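Local coordinates for sporozoite surface protein 2 (Plasmodium vivax, PDB 4HQO) that probably serves as an adhesive receptor for gliding motility on the sporozoite surface, through a metal-binding von Willebrand factor A domain and a thrombospondin type 1 domain, at residues A[61-66]-A[106-111]; A[127-132]-A[153-158]. The protein carries 4 engineered substitutions. One frame throughout, in Å; residues are numbered along the deposited sequence.

Contact 1: A[61-66]-A[106-111]. With NA (sodium ion), chain G.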
ATOM      1  N   TYR A  61       6.946   1.255   6.260  1.00 25.54           N
ATOM      2  CA  TYR A  61       8.075   2.101   5.890  1.00 20.58           C
ATOM      3  C   TYR A  61       8.208   3.128   7.018  1.00 22.06           C
ATOM      4  O   TYR A  61       7.207   3.530   7.615  1.00 27.23           O
ATOM      5  CB  TYR A  61       7.856   2.775   4.530  1.00 23.58           C
ATOM      6  CG  TYR A  61       8.765   3.963   4.258  1.00 29.41           C
ATOM      7  CD1 TYR A  61       8.435   5.230   4.722  1.00 25.96           C
ATOM      8  CD2 TYR A  61       9.924   3.825   3.514  1.00 23.70           C
ATOM      9  CE1 TYR A  61       9.234   6.311   4.484  1.00 29.36           C
ATOM     10  CE2 TYR A  61      10.746   4.921   3.266  1.00 22.87           C
ATOM     11  CZ  TYR A  61      10.385   6.160   3.755  1.00 30.75           C
ATOM     12  OH  TYR A  61      11.163   7.269   3.523  1.00 30.09           O
ATOM     13  N   MET A  62       9.430   3.529   7.343  1.00 24.24           N
ATOM     14  CA  MET A  62       9.589   4.505   8.415  1.00 27.78           C
ATOM     15  C   MET A  62      10.678   5.512   8.110  1.00 28.83           C
ATOM     16  O   MET A  62      11.778   5.150   7.691  1.00 27.57           O
ATOM     17  CB  MET A  62       9.846   3.815   9.750  1.00 29.32           C
ATOM     18  CG  MET A  62       9.826   4.739  10.967  1.00 27.69           C
ATOM     19  SD  MET A  62      10.193   3.758  12.465  1.00 38.66           S
ATOM     20  CE  MET A  62       9.458   4.778  13.731  1.00 44.48           C
ATOM     21  N   ASN A  63      10.347   6.785   8.311  1.00 27.68           N
ATOM     22  CA  ASN A  63      11.272   7.879   8.058  1.00 23.80           C
ATOM     23  C   ASN A  63      11.296   8.814   9.251  1.00 27.38           C
ATOM     24  O   ASN A  63      10.246   9.167   9.810  1.00 32.20           O
ATOM     25  CB  ASN A  63      10.842   8.676   6.813  1.00 30.25           C
ATOM     26  CG  ASN A  63      11.950   9.555   6.271  1.00 46.65           C
ATOM     27  OD1 ASN A  63      12.309  10.571   6.875  1.00 48.11           O
ATOM     28  ND2 ASN A  63      12.498   9.169   5.124  1.00 47.24           N
ATOM     29  N   LEU A  64      12.495   9.237   9.617  1.00 26.06           N
ATOM     30  CA  LEU A  64      12.680  10.205  10.684  1.00 23.13           C
ATOM     31  C   LEU A  64      13.078  11.542  10.060  1.00 27.16           C
ATOM     32  O   LEU A  64      14.104  11.635   9.376  1.00 25.50           O
ATOM     33  CB  LEU A  64      13.794   9.732  11.614  1.00 23.41           C
ATOM     34  CG  LEU A  64      14.108  10.631  12.816  1.00 25.21           C
ATOM     35  CD1 LEU A  64      12.956  10.602  13.805  1.00 26.91           C
ATOM     36  CD2 LEU A  64      15.379  10.165  13.483  1.00 23.99           C
ATOM     37  N   PHE A  65      12.289  12.585  10.279  1.00 24.15           N
ATOM     38  CA  PHE A  65      12.656  13.872   9.693  1.00 23.66           C
ATOM     39  C   PHE A  65      12.942  14.964  10.722  1.00 30.01           C
ATOM     40  O   PHE A  65      12.282  15.071  11.752  1.00 34.22           O
ATOM     41  CB  PHE A  65      11.637  14.337   8.649  1.00 25.17           C
ATOM     42  CG  PHE A  65      10.256  14.599   9.196  1.00 27.92           C
ATOM     43  CD1 PHE A  65       9.324  13.568   9.301  1.00 25.57           C
ATOM     44  CD2 PHE A  65       9.877  15.885   9.564  1.00 25.82           C
ATOM     45  CE1 PHE A  65       8.041  13.814   9.784  1.00 22.82           C
ATOM     46  CE2 PHE A  65       8.591  16.145  10.047  1.00 19.66           C
ATOM     47  CZ  PHE A  65       7.671  15.105  10.154  1.00 22.44           C
ATOM     48  N   GLY A  66      13.960  15.757  10.429  1.00 27.71           N
ATOM     49  CA  GLY A  66      14.405  16.813  11.310  1.00 28.14           C
ATOM     50  C   GLY A  66      15.141  17.782  10.426  1.00 33.12           C
ATOM     51  O   GLY A  66      14.583  18.213   9.423  1.00 29.24           O
ATOM     52  N   THR A 106       8.329  18.413   4.308  1.00 28.40           N
ATOM     53  CA  THR A 106       8.071  18.287   2.874  1.00 26.08           C
ATOM     54  C   THR A 106       8.955  17.185   2.286  1.00 34.01           C
ATOM     55  O   THR A 106       8.491  16.369   1.502  1.00 30.03           O
ATOM     56  CB  THR A 106       8.339  19.617   2.147  1.00 24.83           C
ATOM     57  OG1 THR A 106       7.405  20.604   2.603  1.00 34.78           O
ATOM     58  CG2 THR A 106       8.240  19.455   0.609  1.00 24.73           C
ATOM     59  N   ALA A 107      10.225  17.154   2.681  1.00 27.64           N
ATOM     60  CA  ALA A 107      11.149  16.128   2.187  1.00 28.46           C
ATOM     61  C   ALA A 107      10.743  14.700   2.601  1.00 23.93           C
ATOM     62  O   ALA A 107      10.881  13.759   1.821  1.00 33.96           O
ATOM     63  CB  ALA A 107      12.594  16.442   2.612  1.00 26.51           C
ATOM     64  N   ALA A 108      10.227  14.540   3.815  1.00 26.67           N
ATOM     65  CA  ALA A 108       9.767  13.220   4.262  1.00 24.68           C
ATOM     66  C   ALA A 108       8.563  12.753   3.438  1.00 34.83           C
ATOM     67  O   ALA A 108       8.499  11.603   2.997  1.00 27.56           O
ATOM     68  CB  ALA A 108       9.422  13.251   5.747  1.00 24.79           C
ATOM     69  N   LEU A 109       7.616  13.658   3.229  1.00 26.84           N
ATOM     70  CA  LEU A 109       6.428  13.364   2.432  1.00 29.94           C
ATOM     71  C   LEU A 109       6.805  13.095   0.976  1.00 31.71           C
ATOM     72  O   LEU A 109       6.182  12.274   0.300  1.00 28.69           O
ATOM     73  CB  LEU A 109       5.431  14.516   2.524  1.00 25.24           C
ATOM     74  CG  LEU A 109       4.669  14.666   3.837  1.00 34.08           C
ATOM     75  CD1 LEU A 109       4.166  16.090   3.968  1.00 30.38           C
ATOM     76  CD2 LEU A 109       3.500  13.675   3.892  1.00 30.81           C
ATOM     77  N   ASP A 110       7.836  13.781   0.503  1.00 29.00           N
ATOM     78  CA  ASP A 110       8.347  13.559  -0.845  1.00 21.95           C
ATOM     79  C   ASP A 110       8.924  12.156  -1.035  1.00 31.05           C
ATOM     80  O   ASP A 110       8.943  11.634  -2.149  1.00 34.35           O
ATOM     81  CB  ASP A 110       9.410  14.589  -1.204  1.00 30.35           C
ATOM     82  CG  ASP A 110       8.861  15.713  -2.042  1.00 55.90           C
ATOM     83  OD1 ASP A 110       7.923  15.459  -2.833  1.00 60.25           O
ATOM     84  OD2 ASP A 110       9.366  16.848  -1.905  1.00 70.44           O
ATOM     85  N   GLU A 111       9.424  11.560   0.041  1.00 27.61           N
ATOM     86  CA  GLU A 111       9.887  10.177  -0.040  1.00 37.15           C
ATOM     87  C   GLU A 111       8.733   9.260  -0.444  1.00 28.59           C
ATOM     88  O   GLU A 111       8.908   8.339  -1.248  1.00 36.05           O
ATOM     89  CB  GLU A 111      10.512   9.715   1.281  1.00 29.35           C
ATOM     90  CG  GLU A 111      11.741  10.508   1.711  1.00 44.84           C
ATOM     91  CD  GLU A 111      12.989  10.234   0.876  1.00 51.85           C
ATOM     92  OE1 GLU A 111      14.080  10.673   1.296  1.00 70.52           O
ATOM     93  OE2 GLU A 111      12.900   9.584  -0.185  1.00 54.44           O
TER
HETATM   94 NA    NA G 305      12.770   6.918   1.923  1.00 53.73          NA
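The phenol ring of Tyr61 carries a sodium ion at its edge, in the ring plane, bound by OH at 2.3 Å, and pairs edge-to-face with His115, while the ring of Phe65, farther along the same face of the strand, meets Ala108 obliquely. Here strand 61-65 of the von Willebrand factor A domain's central sheet packs against helix 106-111, nearly antiparallel at 164°, with the axes 8.6 Å apart. Alternate residues Tyr61, Asn63 and Phe65 turn toward the helix, which answers with Ala108 and Glu111, one turn apart. At Ala108, whose side chain is a single methyl, the backbones are nearest, and Ala108 CB sits 3.6 Å from Phe65 CD1. Phe65 holds the crowded first torsion (chi1 63°), CG between backbone N and carbonyl carbon, and its side chain also touches Thr103 of the magnesium site. Tyr61 has CG anti to the backbone N, which carries OH to Glu111 CB. Glu111 bends at chi2 (-72°) and sends its carboxylate to a salt bridge with Lys114; Glu71 is the second protein ligand of the sodium. Asn63 fixes the phenol from the strand itself: ND2 donates to Tyr61 OH at 2.8 Å, the oxygen lying close to the amide plane.

Contact 2: A[127-132]-A[153-158]. Engineered in segment 153-158: Arg156 (natural residue Ser).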
ATOM      1  N   GLN A 127      -2.444   2.688   0.273  1.00 37.75           N
ATOM      2  CA  GLN A 127      -1.313   3.561   0.561  1.00 34.92           C
ATOM      3  C   GLN A 127      -1.690   4.453   1.743  1.00 35.40           C
ATOM      4  O   GLN A 127      -2.559   5.313   1.616  1.00 31.34           O
ATOM      5  CB  GLN A 127      -0.974   4.406  -0.674  1.00 30.73           C
ATOM      6  CG  GLN A 127      -0.591   3.587  -1.906  1.00 32.14           C
ATOM      7  CD  GLN A 127       0.618   2.695  -1.642  1.00 40.75           C
ATOM      8  OE1 GLN A 127       1.673   3.168  -1.226  1.00 34.85           O
ATOM      9  NE2 GLN A 127       0.461   1.396  -1.870  1.00 31.44           N
ATOM     10  N   LEU A 128      -1.060   4.240   2.896  1.00 26.57           N
ATOM     11  CA  LEU A 128      -1.444   4.977   4.096  1.00 29.90           C
ATOM     12  C   LEU A 128      -0.249   5.695   4.705  1.00 33.43           C
ATOM     13  O   LEU A 128       0.736   5.066   5.092  1.00 35.28           O
ATOM     14  CB  LEU A 128      -2.080   4.052   5.142  1.00 27.29           C
ATOM     15  CG  LEU A 128      -2.288   4.679   6.530  1.00 35.16           C
ATOM     16  CD1 LEU A 128      -3.281   5.869   6.515  1.00 31.23           C
ATOM     17  CD2 LEU A 128      -2.720   3.632   7.540  1.00 29.48           C
ATOM     18  N   VAL A 129      -0.330   7.019   4.784  1.00 35.11           N
ATOM     19  CA  VAL A 129       0.721   7.777   5.451  1.00 30.25           C
ATOM     20  C   VAL A 129       0.280   8.151   6.851  1.00 26.36           C
ATOM     21  O   VAL A 129      -0.793   8.727   7.042  1.00 29.68           O
ATOM     22  CB  VAL A 129       1.087   9.068   4.704  1.00 23.68           C
ATOM     23  CG1 VAL A 129       2.127   9.849   5.509  1.00 26.62           C
ATOM     24  CG2 VAL A 129       1.619   8.752   3.309  1.00 26.30           C
ATOM     25  N   ILE A 130       1.101   7.819   7.838  1.00 25.60           N
ATOM     26  CA  ILE A 130       0.865   8.335   9.178  1.00 25.39           C
ATOM     27  C   ILE A 130       1.928   9.385   9.474  1.00 35.58           C
ATOM     28  O   ILE A 130       3.117   9.080   9.524  1.00 26.55           O
ATOM     29  CB  ILE A 130       0.884   7.216  10.231  1.00 30.63           C
ATOM     30  CG1 ILE A 130      -0.244   6.218   9.955  1.00 31.41           C
ATOM     31  CG2 ILE A 130       0.745   7.795  11.631  1.00 30.82           C
ATOM     32  CD1 ILE A 130      -0.332   5.115  10.990  1.00 33.87           C
ATOM     33  N   LEU A 131       1.491  10.631   9.631  1.00 28.12           N
ATOM     34  CA  LEU A 131       2.403  11.745   9.861  1.00 30.09           C
ATOM     35  C   LEU A 131       2.350  12.166  11.328  1.00 32.15           C
ATOM     36  O   LEU A 131       1.328  12.668  11.796  1.00 30.89           O
ATOM     37  CB  LEU A 131       2.039  12.922   8.943  1.00 22.94           C
ATOM     38  CG  LEU A 131       2.839  14.218   9.105  1.00 34.81           C
ATOM     39  CD1 LEU A 131       4.302  14.026   8.705  1.00 23.22           C
ATOM     40  CD2 LEU A 131       2.180  15.341   8.287  1.00 28.65           C
ATOM     41  N   MET A 132       3.445  11.944  12.056  1.00 27.86           N
ATOM     42  CA  MET A 132       3.508  12.319  13.468  1.00 34.51           C
ATOM     43  C   MET A 132       4.312  13.596  13.617  1.00 33.08           C
ATOM     44  O   MET A 132       5.517  13.591  13.373  1.00 26.69           O
ATOM     45  CB  MET A 132       4.171  11.215  14.298  1.00 31.46           C
ATOM     46  CG  MET A 132       3.367   9.951  14.407  1.00 51.08           C
ATOM     47  SD  MET A 132       4.261   8.650  15.277  1.00 47.26           S
ATOM     48  CE  MET A 132       4.708   9.480  16.768  1.00 25.51           C
ATOM     49  N   ARG A 153      -3.447  11.267  -5.501  1.00 40.00           N
ATOM     50  CA  ARG A 153      -3.046   9.980  -6.055  1.00 46.20           C
ATOM     51  C   ARG A 153      -3.608   8.842  -5.217  1.00 40.24           C
ATOM     52  O   ARG A 153      -3.029   7.760  -5.197  1.00 45.66           O
ATOM     53  CB  ARG A 153      -1.522   9.854  -6.074  1.00 41.85           C
ATOM     54  CG  ARG A 153      -0.798  10.998  -6.730  1.00 56.34           C
ATOM     55  CD  ARG A 153       0.700  10.834  -6.551  1.00 54.31           C
ATOM     56  NE  ARG A 153       1.242   9.885  -7.515  1.00 53.09           N
ATOM     57  CZ  ARG A 153       2.521   9.821  -7.860  1.00 47.55           C
ATOM     58  NH1 ARG A 153       3.401  10.648  -7.311  1.00 43.53           N
ATOM     59  NH2 ARG A 153       2.919   8.930  -8.755  1.00 44.77           N
ATOM     60  N   ASN A 154      -4.688   9.109  -4.486  1.00 37.87           N
ATOM     61  CA  ASN A 154      -5.355   8.085  -3.663  1.00 41.69           C
ATOM     62  C   ASN A 154      -4.579   7.598  -2.421  1.00 44.59           C
ATOM     63  O   ASN A 154      -4.814   6.500  -1.916  1.00 39.42           O
ATOM     64  CB  ASN A 154      -5.778   6.890  -4.531  1.00 47.96           C
ATOM     65  CG  ASN A 154      -6.987   6.172  -3.982  1.00 66.25           C
ATOM     66  OD1 ASN A 154      -7.917   6.798  -3.473  1.00 72.77           O
ATOM     67  ND2 ASN A 154      -6.978   4.845  -4.071  1.00 67.62           N
ATOM     68  N   VAL A 155      -3.655   8.411  -1.929  1.00 40.37           N
ATOM     69  CA  VAL A 155      -2.966   8.090  -0.683  1.00 33.59           C
ATOM     70  C   VAL A 155      -3.818   8.590   0.485  1.00 36.27           C
ATOM     71  O   VAL A 155      -4.310   9.715   0.451  1.00 37.79           O
ATOM     72  CB  VAL A 155      -1.558   8.746  -0.627  1.00 36.07           C
ATOM     73  CG1 VAL A 155      -0.838   8.371   0.653  1.00 34.50           C
ATOM     74  CG2 VAL A 155      -0.716   8.345  -1.841  1.00 28.76           C
ATOM     75  N   ARG A 156      -4.003   7.759   1.509  1.00 37.27           N
ATOM     76  CA  ARG A 156      -4.701   8.202   2.719  1.00 32.56           C
ATOM     77  C   ARG A 156      -3.695   8.820   3.676  1.00 32.15           C
ATOM     78  O   ARG A 156      -2.571   8.340   3.777  1.00 33.72           O
ATOM     79  CB  ARG A 156      -5.418   7.032   3.404  1.00 33.96           C
ATOM     80  CG  ARG A 156      -6.555   6.429   2.584  1.00 60.58           C
ATOM     81  CD  ARG A 156      -6.089   5.225   1.773  1.00 73.59           C
ATOM     82  NE  ARG A 156      -7.168   4.639   0.978  1.00 89.22           N
ATOM     83  CZ  ARG A 156      -8.065   3.776   1.449  1.00 95.38           C
ATOM     84  NH1 ARG A 156      -8.025   3.394   2.722  1.00 93.56           N
ATOM     85  NH2 ARG A 156      -9.007   3.296   0.647  1.00 98.13           N
ATOM     86  N   LEU A 157      -4.092   9.883   4.371  1.00 36.94           N
ATOM     87  CA  LEU A 157      -3.195  10.568   5.303  1.00 33.93           C
ATOM     88  C   LEU A 157      -3.828  10.739   6.673  1.00 33.21           C
ATOM     89  O   LEU A 157      -4.895  11.341   6.811  1.00 34.90           O
ATOM     90  CB  LEU A 157      -2.772  11.946   4.770  1.00 35.14           C
ATOM     91  CG  LEU A 157      -1.988  12.817   5.769  1.00 34.66           C
ATOM     92  CD1 LEU A 157      -0.596  12.250   6.035  1.00 35.10           C
ATOM     93  CD2 LEU A 157      -1.885  14.284   5.315  1.00 35.42           C
ATOM     94  N   ALA A 158      -3.163  10.205   7.689  1.00 31.17           N
ATOM     95  CA  ALA A 158      -3.608  10.407   9.053  1.00 36.75           C
ATOM     96  C   ALA A 158      -2.523  11.191   9.767  1.00 31.35           C
ATOM     97  O   ALA A 158      -1.327  10.922   9.588  1.00 29.32           O
ATOM     98  CB  ALA A 158      -3.865   9.069   9.746  1.00 30.69           C
TER
HETATM   99  O   HOH W   1      -4.431   3.923  -1.341  1.00 38.83           O
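Val129 forms the apolar centre, its two methyls spread over Val155 and Leu157 of segment 153-158. Val129 CG2, anti to the carbonyl carbon, meets Val155 CG1 at 3.6 Å, while Val129 CG1, anti to the backbone N (chi1 176°), touches Leu157 CD1 at 3.7 Å; both pairs cross obliquely. The same Leu157 CD1 reaches on to Leu131 CB, so one methyl packs against two residues of strand 127-132. This face is covered by helix 105-117, with Val112 over Val129 and Leu116 over Val155. On the opposite face Leu128 and Ile130 sit level with Arg156 and Ala158, and helix 192-203 packs there through Ile199, Phe202 and Ile203. Leu128 CD1 lies against Arg156 CB, the two side chains crossing at about a right angle; Arg156 is an engineered residue, with Ser in the natural sequence.

Between the faces runs a parallel ladder of four nearly straight backbone bonds. Arg156 N donates to Gln127 O, Val129 N to Arg156 O at 2.8 Å, Ala158 N to Val129 O, and Leu131 N to Ala158 O, each donor nearly along the C=O axis. The strand axes run 4.7 Å apart, with 20° between their directions. Three CA-H...O contacts supplement the ladder, among them Ile130 CA to Ala158 O at 3.4 Å.

At the polar edge, a water accepts from Gln127 N and donates to Asn154 O at 2.7 Å, bridging strand 127-132 to the loop before strand 156-158. Gln127 bends at chi2 and turns its amide from the partner strand, OE1 bonding to Tyr22. Asn154, at positive phi, closes helix 140-152 in a Schellman motif, after which the chain enters its strand: the return of a beta-alpha-beta crossover in the Rossmann-like von Willebrand factor A fold.

Contacts 1 and 2 follow one another along the chain, the first closing before the second opens, and their centres lie 12 Å apart within the von Willebrand factor A domain. Both reach its six-stranded sheet, where strand 19-26 separates strand 58-65 from strand 126-133. Helix 105-117 spans them: it packs on strand 58-65 in contact 1, covers Val129 and Val155 of contact 2, and is followed in the chain by strand 126-133. The two meet where Phe65 CZ comes 3.8 Å from Leu131 CD1. Contact 1 thus joins helix to sheet near the magnesium site, whereas contact 2 joins neighbouring strands of the same sheet.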